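Local coordinates for protein phenol hydroxylase component phL (Pseudomonas stutzeri, PDB 3U52) that probably serves as a helical, non-catalytic subunit of a multicomponent phenol hydroxylase, the bacterial enzyme that hydroxylates phenol, at residues D75-Y80 with Y257-R262; L161-Y166 with E251-W256; C71-P76 with T147-M152; N219-G224 with A319-F324. One frame throughout, in Å; residues are numbered along the deposited sequence.

Interaction 1: D75-Y80 with Y257-R262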
# COMPACT_ATOMS: atom_id res chain seq x y z
N ASP D 75 -0.09 -26.50 -3.14
CA ASP D 75 -0.87 -26.10 -1.98
C ASP D 75 -2.24 -25.60 -2.48
O ASP D 75 -2.30 -24.63 -3.24
CB ASP D 75 -0.14 -25.00 -1.21
CG ASP D 75 -0.84 -24.60 0.09
OD1 ASP D 75 -1.90 -25.17 0.39
OD2 ASP D 75 -0.36 -23.72 0.81
N PRO D 76 -3.34 -26.27 -2.07
CA PRO D 76 -4.71 -25.80 -2.36
C PRO D 76 -5.02 -24.40 -1.80
O PRO D 76 -5.84 -23.69 -2.39
CB PRO D 76 -5.62 -26.86 -1.69
CG PRO D 76 -4.73 -28.04 -1.40
CD PRO D 76 -3.31 -27.53 -1.31
N ARG D 77 -4.42 -24.01 -0.67
CA ARG D 77 -4.57 -22.68 -0.08
C ARG D 77 -3.79 -21.59 -0.87
O ARG D 77 -4.02 -20.40 -0.69
CB ARG D 77 -4.09 -22.70 1.39
CG ARG D 77 -4.75 -23.74 2.30
CD ARG D 77 -3.86 -23.95 3.54
NE ARG D 77 -2.46 -24.23 3.19
CZ ARG D 77 -1.43 -24.22 4.05
NH1 ARG D 77 -1.65 -24.05 5.33
NH2 ARG D 77 -0.19 -24.43 3.63
N GLN D 78 -2.85 -22.01 -1.72
CA GLN D 78 -1.98 -21.07 -2.49
C GLN D 78 -1.18 -20.09 -1.61
O GLN D 78 -1.04 -18.90 -1.93
CB GLN D 78 -2.82 -20.35 -3.54
CG GLN D 78 -3.67 -21.33 -4.32
CD GLN D 78 -3.00 -21.87 -5.52
OE1 GLN D 78 -2.57 -23.06 -5.54
NE2 GLN D 78 -2.88 -21.04 -6.56
N PHE D 79 -0.66 -20.59 -0.50
CA PHE D 79 0.10 -19.78 0.41
C PHE D 79 1.53 -19.56 -0.13
O PHE D 79 2.34 -20.46 -0.14
CB PHE D 79 0.17 -20.44 1.79
CG PHE D 79 -1.03 -20.23 2.67
CD1 PHE D 79 -1.03 -20.76 3.97
CD2 PHE D 79 -2.15 -19.52 2.25
CE1 PHE D 79 -2.15 -20.58 4.82
CE2 PHE D 79 -3.27 -19.35 3.10
CZ PHE D 79 -3.27 -19.85 4.38
N TYR D 80 1.82 -18.34 -0.56
CA TYR D 80 3.19 -17.84 -0.58
C TYR D 80 3.29 -17.06 0.70
O TYR D 80 2.28 -16.97 1.44
CB TYR D 80 3.47 -17.01 -1.85
CG TYR D 80 2.51 -15.86 -2.03
CD1 TYR D 80 2.88 -14.58 -1.66
CD2 TYR D 80 1.26 -16.06 -2.56
CE1 TYR D 80 2.00 -13.52 -1.79
CE2 TYR D 80 0.39 -15.00 -2.70
CZ TYR D 80 0.77 -13.73 -2.30
OH TYR D 80 -0.09 -12.65 -2.42
N TYR D 257 -6.34 -26.66 12.36
CA TYR D 257 -6.43 -28.05 11.98
C TYR D 257 -7.27 -28.25 10.76
O TYR D 257 -6.83 -28.96 9.85
CB TYR D 257 -6.98 -28.91 13.11
CG TYR D 257 -7.02 -30.37 12.75
CD1 TYR D 257 -5.84 -31.06 12.53
CD2 TYR D 257 -8.24 -31.03 12.58
CE1 TYR D 257 -5.86 -32.39 12.19
CE2 TYR D 257 -8.28 -32.38 12.23
CZ TYR D 257 -7.07 -33.05 12.05
OH TYR D 257 -7.03 -34.35 11.70
N LYS D 258 -8.45 -27.63 10.72
CA LYS D 258 -9.33 -27.73 9.55
C LYS D 258 -8.64 -27.29 8.27
O LYS D 258 -8.77 -27.93 7.21
CB LYS D 258 -10.60 -26.88 9.77
CG LYS D 258 -11.56 -27.50 10.78
CD LYS D 258 -12.02 -28.91 10.22
CE LYS D 258 -11.95 -30.07 11.25
NZ LYS D 258 -13.27 -30.43 11.87
N GLU D 259 -7.91 -26.18 8.35
CA GLU D 259 -7.16 -25.67 7.19
C GLU D 259 -6.02 -26.63 6.79
O GLU D 259 -5.70 -26.76 5.63
CB GLU D 259 -6.63 -24.26 7.50
CG GLU D 259 -5.74 -23.66 6.40
CD GLU D 259 -4.68 -22.71 6.97
OE1 GLU D 259 -5.04 -21.53 7.23
OE2 GLU D 259 -3.50 -23.15 7.17
N SER D 260 -5.39 -27.29 7.75
CA SER D 260 -4.20 -28.08 7.47
C SER D 260 -4.53 -29.37 6.74
O SER D 260 -3.74 -29.90 5.98
CB SER D 260 -3.47 -28.40 8.77
OG SER D 260 -4.16 -29.45 9.44
N LEU D 261 -5.73 -29.87 6.95
CA LEU D 261 -6.27 -30.96 6.16
C LEU D 261 -6.24 -30.67 4.66
O LEU D 261 -6.02 -31.58 3.85
CB LEU D 261 -7.67 -31.29 6.66
CG LEU D 261 -8.07 -32.38 7.66
CD1 LEU D 261 -6.99 -32.89 8.58
CD2 LEU D 261 -9.30 -31.93 8.42
N ARG D 262 -6.40 -29.42 4.25
CA ARG D 262 -6.35 -29.12 2.81
C ARG D 262 -5.03 -29.51 2.18
O ARG D 262 -5.01 -30.25 1.19
CB ARG D 262 -6.69 -27.64 2.53
CG ARG D 262 -8.14 -27.29 2.95
CD ARG D 262 -8.50 -25.91 2.48
NE ARG D 262 -8.61 -25.85 1.02
CZ ARG D 262 -8.61 -24.71 0.33
NH1 ARG D 262 -8.48 -23.55 0.98
NH2 ARG D 262 -8.72 -24.72 -0.99
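R77 and E259 meet in a salt bridge that ties the loop before helix 81-105 to the flank of helix 251-274. NH1 of R77 reaches OE2 of E259 at 2.8 Å; the oxygen lies in the guanidinium plane, while the donor stands above the carboxylate plane. The other edge of the same guanidinium belongs to D75 and is gripped side-on, NE to OD1 at 3.0 Å and NH2 to OD2 at 2.9 Å. Two carboxylates thus hold the group at its rim, and CD1 of F79 lies over the centre of one face, 3.5 Å above the plane. A bend at chi3 (-51°) turns the guanidinium from the line of the R77 chain, and CD packs on CG of E259 at 3.4 Å. E259 has a second cationic partner in R88. A leucine in place of R77 would probably leave D75 without its cationic mate and E259 with R88 but no tie to the loop. The packing slackens toward exposed R262. Its guanidinium lies over the P76–R77 backbone, but NH2 stands 3.4 Å from O of P76 at an angle too poor for a hydrogen bond. The P76 ring fits more closely, its CG 3.4 Å from O of R262. On the loop side, OD1 of D75 also accepts the backbone N of R77. The arrangement is that of an Asx turn within a type I beta turn, D75 to Q78, joined to a neighbouring helix by a three-residue salt-bridge network.

Interaction 2: L161-Y166 with E251-W256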
# COMPACT_ATOMS: atom_id res chain seq x y z
N LEU D 161 4.92 -23.93 16.63
CA LEU D 161 5.52 -23.10 17.66
C LEU D 161 4.51 -22.09 18.22
O LEU D 161 4.43 -21.94 19.42
CB LEU D 161 6.71 -22.35 17.09
CG LEU D 161 7.34 -21.34 18.04
CD1 LEU D 161 7.95 -22.13 19.25
CD2 LEU D 161 8.36 -20.43 17.32
N GLY D 162 3.76 -21.41 17.35
CA GLY D 162 2.63 -20.54 17.75
C GLY D 162 1.61 -21.27 18.60
O GLY D 162 1.21 -20.77 19.64
N ILE D 163 1.19 -22.46 18.19
CA ILE D 163 0.25 -23.25 19.02
C ILE D 163 0.82 -23.61 20.41
O ILE D 163 0.14 -23.49 21.44
CB ILE D 163 -0.23 -24.50 18.26
CG1 ILE D 163 -1.17 -24.06 17.13
CG2 ILE D 163 -0.98 -25.46 19.20
CD1 ILE D 163 -1.29 -25.08 16.09
N GLY D 164 2.07 -24.00 20.45
CA GLY D 164 2.78 -24.31 21.70
C GLY D 164 2.84 -23.11 22.59
O GLY D 164 2.63 -23.23 23.82
N GLN D 165 3.03 -21.93 21.98
CA GLN D 165 2.98 -20.66 22.76
C GLN D 165 1.62 -20.34 23.37
O GLN D 165 1.53 -20.03 24.54
CB GLN D 165 3.58 -19.46 21.97
CG GLN D 165 5.08 -19.64 21.75
CD GLN D 165 5.69 -18.64 20.82
OE1 GLN D 165 6.87 -18.40 20.86
NE2 GLN D 165 4.88 -18.05 19.97
N TYR D 166 0.54 -20.46 22.60
CA TYR D 166 -0.81 -20.38 23.18
C TYR D 166 -1.06 -21.33 24.37
O TYR D 166 -1.63 -20.90 25.39
CB TYR D 166 -1.87 -20.63 22.12
CG TYR D 166 -2.03 -19.43 21.22
CD1 TYR D 166 -2.18 -19.57 19.85
CD2 TYR D 166 -2.06 -18.15 21.76
CE1 TYR D 166 -2.32 -18.44 19.02
CE2 TYR D 166 -2.19 -17.01 20.95
CZ TYR D 166 -2.31 -17.17 19.59
OH TYR D 166 -2.46 -16.05 18.79
N GLU D 251 -9.67 -22.26 20.10
CA GLU D 251 -10.38 -22.18 18.83
C GLU D 251 -9.34 -21.99 17.72
O GLU D 251 -9.51 -22.46 16.61
CB GLU D 251 -11.44 -21.05 18.84
CG GLU D 251 -12.41 -21.02 17.59
CD GLU D 251 -13.40 -22.20 17.46
OE1 GLU D 251 -13.63 -22.99 18.41
OE2 GLU D 251 -13.99 -22.33 16.37
N PHE D 252 -8.25 -21.30 18.01
CA PHE D 252 -7.19 -21.16 17.04
C PHE D 252 -6.79 -22.57 16.49
O PHE D 252 -6.68 -22.77 15.28
CB PHE D 252 -5.99 -20.43 17.68
CG PHE D 252 -4.86 -20.17 16.71
CD1 PHE D 252 -4.77 -18.93 16.05
CD2 PHE D 252 -3.89 -21.17 16.46
CE1 PHE D 252 -3.70 -18.67 15.13
CE2 PHE D 252 -2.83 -20.93 15.54
CZ PHE D 252 -2.74 -19.69 14.86
N MET D 253 -6.64 -23.54 17.40
CA MET D 253 -6.18 -24.90 17.06
C MET D 253 -7.20 -25.63 16.21
O MET D 253 -6.82 -26.38 15.29
CB MET D 253 -5.90 -25.72 18.33
CG MET D 253 -4.69 -25.32 19.16
SD MET D 253 -4.78 -23.73 19.97
CE MET D 253 -4.09 -24.21 21.58
N ARG D 254 -8.50 -25.47 16.49
CA ARG D 254 -9.51 -26.09 15.62
C ARG D 254 -9.57 -25.51 14.20
O ARG D 254 -9.66 -26.27 13.21
CB ARG D 254 -10.92 -26.10 16.26
CG ARG D 254 -11.08 -27.12 17.38
CD ARG D 254 -12.51 -27.07 18.02
NE ARG D 254 -12.70 -25.81 18.74
CZ ARG D 254 -12.29 -25.61 19.98
NH1 ARG D 254 -11.73 -26.62 20.64
NH2 ARG D 254 -12.45 -24.41 20.57
N ASP D 255 -9.52 -24.18 14.09
CA ASP D 255 -9.45 -23.52 12.79
C ASP D 255 -8.17 -23.93 12.03
O ASP D 255 -8.22 -24.21 10.83
CB ASP D 255 -9.48 -21.98 12.98
CG ASP D 255 -10.92 -21.44 13.30
OD1 ASP D 255 -11.89 -22.23 13.16
OD2 ASP D 255 -11.06 -20.25 13.72
N TRP D 256 -7.03 -23.91 12.72
CA TRP D 256 -5.74 -24.32 12.13
C TRP D 256 -5.82 -25.74 11.55
O TRP D 256 -5.43 -26.00 10.39
CB TRP D 256 -4.58 -24.22 13.17
CG TRP D 256 -3.30 -24.78 12.62
CD1 TRP D 256 -2.41 -24.13 11.82
CD2 TRP D 256 -2.82 -26.15 12.72
NE1 TRP D 256 -1.38 -24.97 11.46
CE2 TRP D 256 -1.59 -26.21 12.00
CE3 TRP D 256 -3.26 -27.30 13.41
CZ2 TRP D 256 -0.82 -27.39 11.92
CZ3 TRP D 256 -2.51 -28.48 13.30
CH2 TRP D 256 -1.31 -28.51 12.55
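I163 is the principal bump of this contact, and F252, M253 and W256 form the hollow that receives it. Its three outer carbons are shared out among three neighbours. CG2 passes alongside CG of M253 at 3.7 Å, CG1 touches the edge of the F252 ring at CE2, 3.9 Å away, and CD1 lies over the face of the indole of W256 in a CH-pi contact, 4.1 Å from the centroid of the five-membered ring. NE1 of the same indole donates to D159. One turn along, Y166 makes the second bump: its CE1 points at the middle of the F252 face, 3.8 Å above the plane, in an edge-to-face pair with the rings at 60°. Segments 161-166 and 251-256 run nearly antiparallel, at 157°, their axes approaching to 10.7 Å, an arrangement in keeping with the ferritin-like helical bundle of this family. F252 stands between the two bumps because its CG is anti to the backbone N (chi1 -177°), which sends the ring across the interface. Cutting F252 back to alanine is likely to open a gap there, leaving the Y166 edge without an aromatic face and I163 CG1 without its neighbour. M253 closes the far end of the hollow: its chain bends at chi2 and again at chi3, bringing CE to 4.2 Å from CB of Y166. Beyond the pair, Y166 OH bonds to E96, and Y227 of helix 211-240 packs on I163.

Interaction 3: C71-P76 with T147-M152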
# COMPACT_ATOMS: atom_id res chain seq x y z
N CYS D 71 6.92 -30.94 -7.81
CA CYS D 71 5.92 -29.87 -8.02
C CYS D 71 4.50 -30.33 -8.38
O CYS D 71 3.60 -29.51 -8.47
CB CYS D 71 6.37 -28.90 -9.09
SG CYS D 71 7.87 -28.14 -8.63
N ALA D 72 4.30 -31.64 -8.60
CA ALA D 72 2.96 -32.20 -8.57
C ALA D 72 2.30 -31.93 -7.21
O ALA D 72 1.06 -31.85 -7.11
CB ALA D 72 3.00 -33.72 -8.81
N VAL D 73 3.09 -31.84 -6.15
CA VAL D 73 2.53 -31.54 -4.84
C VAL D 73 2.45 -30.02 -4.73
O VAL D 73 3.48 -29.34 -4.75
CB VAL D 73 3.36 -32.14 -3.68
CG1 VAL D 73 2.92 -31.56 -2.35
CG2 VAL D 73 3.25 -33.67 -3.67
N SER D 74 1.22 -29.50 -4.69
CA SER D 74 0.97 -28.06 -4.66
C SER D 74 -0.03 -27.76 -3.56
O SER D 74 -0.77 -28.64 -3.12
CB SER D 74 0.42 -27.55 -5.99
OG SER D 74 1.36 -27.79 -7.03
N ASP D 75 -0.09 -26.50 -3.14
CA ASP D 75 -0.87 -26.10 -1.98
C ASP D 75 -2.24 -25.60 -2.48
O ASP D 75 -2.30 -24.63 -3.24
CB ASP D 75 -0.14 -25.00 -1.21
CG ASP D 75 -0.84 -24.60 0.09
OD1 ASP D 75 -1.90 -25.17 0.39
OD2 ASP D 75 -0.36 -23.72 0.81
N PRO D 76 -3.34 -26.27 -2.07
CA PRO D 76 -4.71 -25.80 -2.36
C PRO D 76 -5.02 -24.40 -1.80
O PRO D 76 -5.84 -23.69 -2.39
CB PRO D 76 -5.62 -26.86 -1.69
CG PRO D 76 -4.73 -28.04 -1.40
CD PRO D 76 -3.31 -27.53 -1.31
N THR D 147 10.24 -26.27 -3.76
CA THR D 147 9.77 -25.08 -2.98
C THR D 147 8.33 -25.22 -2.52
O THR D 147 8.03 -24.84 -1.41
CB THR D 147 10.00 -23.75 -3.74
OG1 THR D 147 11.40 -23.58 -3.85
CG2 THR D 147 9.41 -22.55 -2.96
N THR D 148 7.47 -25.82 -3.34
CA THR D 148 6.06 -26.03 -3.00
C THR D 148 5.95 -26.91 -1.77
O THR D 148 5.07 -26.71 -0.93
CB THR D 148 5.23 -26.69 -4.14
OG1 THR D 148 5.86 -27.91 -4.56
CG2 THR D 148 5.07 -25.79 -5.37
N VAL D 149 6.86 -27.88 -1.64
CA VAL D 149 6.83 -28.79 -0.48
C VAL D 149 7.53 -28.19 0.72
O VAL D 149 6.98 -28.19 1.81
CB VAL D 149 7.44 -30.15 -0.87
CG1 VAL D 149 7.54 -31.07 0.36
CG2 VAL D 149 6.62 -30.79 -2.03
N SER D 150 8.74 -27.65 0.55
CA SER D 150 9.44 -27.09 1.72
C SER D 150 8.71 -25.86 2.35
O SER D 150 8.69 -25.69 3.58
CB SER D 150 10.89 -26.77 1.38
OG SER D 150 10.91 -25.80 0.32
N GLN D 151 8.08 -25.02 1.51
CA GLN D 151 7.40 -23.87 2.13
C GLN D 151 6.21 -24.34 2.97
O GLN D 151 5.95 -23.79 3.99
CB GLN D 151 7.03 -22.79 1.12
CG GLN D 151 5.80 -23.05 0.31
CD GLN D 151 5.47 -21.86 -0.63
OE1 GLN D 151 5.08 -22.05 -1.79
NE2 GLN D 151 5.58 -20.66 -0.11
N MET D 152 5.51 -25.39 2.56
CA MET D 152 4.34 -25.84 3.36
C MET D 152 4.80 -26.36 4.69
O MET D 152 4.12 -26.22 5.70
CB MET D 152 3.59 -26.93 2.60
CG MET D 152 2.86 -26.42 1.34
SD MET D 152 1.68 -27.69 0.71
CE MET D 152 2.69 -29.05 0.16
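The backbone of V73, S74 and D75 runs extended across the first turns of helix 147-175, with CA of S74 5.7 Å from CA of T148. This is a loop-on-helix contact within an all-helical fold: the connection leading to helix 81-105 is fastened by a side-chain hydroxyl donating to a main-chain carbonyl, with an apolar patch beside it. OG1 of T148 donates to O of V73 at 2.8 Å. The approach is almost head-on, the C=O...donor angle being 175°, so the carbonyl points straight at the hydroxyl. T148 can make this bond because OG1 sits between the backbone N and the carbonyl carbon (chi1 54°), the crowded position, which turns the hydroxyl toward the loop. The V73 side chain also points toward the helix, at a wide angle to its carbonyl. Its CG1 fits between two helix residues, touching CG2 of V149 at 3.8 Å and the terminal methyl of M152. S74 turns its side chain away from the helix, and its OG bonds to Y37. Farther along, M152 passes beside D75, the two side chains running in opposite directions, and its sulfur touches the aliphatic part of the aspartate while the carboxylate is held by R77. W263 of helix 251-274 packs on both M152 and D75. The thioether thus bridges two loop residues: SD lies 3.8 Å from CB of D75, and the bend at chi3 carries CE back to 3.6 Å from CG1 of V73.

Interaction 4: N219-G224 with A319-F324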
# COMPACT_ATOMS: atom_id res chain seq x y z
N ASN D 219 2.60 -35.26 10.47
CA ASN D 219 1.58 -34.38 9.94
C ASN D 219 0.27 -35.08 9.59
O ASN D 219 -0.75 -34.40 9.48
CB ASN D 219 2.13 -33.53 8.76
CG ASN D 219 3.28 -32.58 9.20
OD1 ASN D 219 4.33 -32.52 8.55
ND2 ASN D 219 3.09 -31.87 10.31
N ILE D 220 0.29 -36.42 9.40
CA ILE D 220 -0.92 -37.20 9.12
C ILE D 220 -1.28 -38.09 10.32
O ILE D 220 -2.36 -37.94 10.92
CB ILE D 220 -0.80 -38.14 7.82
CG1 ILE D 220 -0.23 -37.42 6.57
CG2 ILE D 220 -2.16 -38.84 7.51
CD1 ILE D 220 -0.90 -36.13 6.25
N LEU D 221 -0.40 -39.02 10.68
CA LEU D 221 -0.73 -40.02 11.72
C LEU D 221 -0.87 -39.47 13.15
O LEU D 221 -1.90 -39.65 13.78
CB LEU D 221 0.22 -41.22 11.67
CG LEU D 221 0.38 -41.99 10.34
CD1 LEU D 221 1.44 -43.10 10.55
CD2 LEU D 221 -0.94 -42.54 9.72
N ILE D 222 0.13 -38.76 13.66
CA ILE D 222 0.00 -38.22 15.02
C ILE D 222 -1.09 -37.11 15.08
O ILE D 222 -2.04 -37.20 15.85
CB ILE D 222 1.36 -37.72 15.54
CG1 ILE D 222 2.31 -38.93 15.81
CG2 ILE D 222 1.17 -36.96 16.83
CD1 ILE D 222 3.76 -38.54 15.87
N ASP D 223 -0.95 -36.10 14.23
CA ASP D 223 -1.88 -34.96 14.22
C ASP D 223 -3.30 -35.39 13.87
O ASP D 223 -4.24 -34.85 14.41
CB ASP D 223 -1.40 -33.88 13.23
CG ASP D 223 -0.09 -33.19 13.68
OD1 ASP D 223 0.47 -33.49 14.78
OD2 ASP D 223 0.42 -32.33 12.91
N GLY D 224 -3.44 -36.35 12.96
CA GLY D 224 -4.75 -36.76 12.49
C GLY D 224 -5.57 -37.57 13.48
O GLY D 224 -6.76 -37.85 13.24
N ALA D 319 -10.78 -43.74 7.75
CA ALA D 319 -11.66 -43.30 6.66
C ALA D 319 -10.91 -42.37 5.75
O ALA D 319 -10.99 -42.48 4.53
CB ALA D 319 -12.90 -42.60 7.20
N ARG D 320 -10.15 -41.46 6.37
CA ARG D 320 -9.30 -40.52 5.64
C ARG D 320 -8.24 -41.27 4.80
O ARG D 320 -8.12 -41.00 3.63
CB ARG D 320 -8.70 -39.50 6.62
CG ARG D 320 -7.70 -38.47 6.07
CD ARG D 320 -7.24 -37.52 7.21
NE ARG D 320 -6.19 -36.62 6.73
CZ ARG D 320 -5.43 -35.86 7.52
NH1 ARG D 320 -5.60 -35.88 8.83
NH2 ARG D 320 -4.51 -35.07 6.97
N LEU D 321 -7.53 -42.24 5.38
CA LEU D 321 -6.49 -42.98 4.65
C LEU D 321 -7.04 -43.80 3.47
O LEU D 321 -6.35 -43.96 2.47
CB LEU D 321 -5.67 -43.88 5.60
CG LEU D 321 -4.73 -43.16 6.58
CD1 LEU D 321 -4.10 -44.09 7.65
CD2 LEU D 321 -3.65 -42.35 5.85
N LYS D 322 -8.28 -44.30 3.60
CA LYS D 322 -8.97 -45.02 2.51
C LYS D 322 -9.09 -44.22 1.24
O LYS D 322 -9.01 -44.79 0.16
CB LYS D 322 -10.35 -45.51 2.95
CG LYS D 322 -10.29 -46.90 3.56
CD LYS D 322 -11.62 -47.34 4.19
CE LYS D 322 -11.43 -48.68 4.89
NZ LYS D 322 -12.02 -48.63 6.27
N LYS D 323 -9.24 -42.90 1.35
CA LYS D 323 -9.21 -42.01 0.18
C LYS D 323 -7.92 -42.09 -0.64
O LYS D 323 -7.93 -41.83 -1.84
CB LYS D 323 -9.42 -40.55 0.60
CG LYS D 323 -10.86 -40.21 1.02
CD LYS D 323 -10.94 -38.73 1.51
CE LYS D 323 -12.38 -38.14 1.38
NZ LYS D 323 -12.42 -36.60 1.34
N PHE D 324 -6.80 -42.45 0.01
CA PHE D 324 -5.52 -42.54 -0.68
C PHE D 324 -5.19 -43.95 -1.11
O PHE D 324 -4.07 -44.20 -1.59
CB PHE D 324 -4.36 -42.02 0.17
CG PHE D 324 -4.66 -40.76 0.93
CD1 PHE D 324 -4.36 -40.68 2.28
CD2 PHE D 324 -5.26 -39.67 0.31
CE1 PHE D 324 -4.65 -39.54 3.00
CE2 PHE D 324 -5.54 -38.52 1.02
CZ PHE D 324 -5.24 -38.46 2.36
O HOH W 1 -7.83 -37.59 10.56
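The backbone carbonyl of G224 and the guanidinium of R320 are joined by one water, which donates to O of G224 at 2.9 Å and accepts from NH1 of R320 at 3.3 Å. The water lies in the guanidinium plane, at its edge. R320 reaches it with a fully stretched chain: CG is anti to the backbone N (chi1 176°) and the run to NE has no bend, so the charged group is carried right across to helix 211-240. Its strongest partner lies outside this pair, NE donating to N265. Against the helix itself the guanidinium makes van der Waals contacts with aliphatic carbon: CG2 of I220 is over one face, CD1 of I220 is 3.8 Å from NH2, and CA of G224 comes within 3.9 Å of NH1. With no side chain at G224, the planar group can come this close to the backbone. The next residue, L321, supplies the greasy half of the contact with its forked end. CD2 meets CG2 of I220 at 4.2 Å, while CD1 takes CD2 of L221 at 4.1 Å; L221 starts out away from the partner and returns at its tip. These are ordinary methyl contacts, on a helix that widens into a pi-type turn at 219-222. Helix 251-274 flanks the polar half, where Y257 and L261 pack on R320, and helix 276-302 flanks the apolar half, where W289 touches L221 and I286 touches L321.

The contacts differ in chemistry with their place in the fold. Interaction 2 is wholly buried, helix on helix, and made of apolar and aromatic shape alone; interaction 1, nearer the surface, relies on charge; interactions 3 and 4, also buried, mix polar and apolar contacts. Interactions 1 and 2 use adjoining segments of helix 251-274. Interaction 3 shares D75 and P76 with interaction 1, so one loop is held by two helices, here through a hydroxyl bond and a buried apolar patch. Interactions 2 and 3 both draw on helix 147-175 but do not touch. Interaction 4, with a water at its polar end, meets interaction 1 where Y257, which touches a bound xenon, packs on G224 and R320.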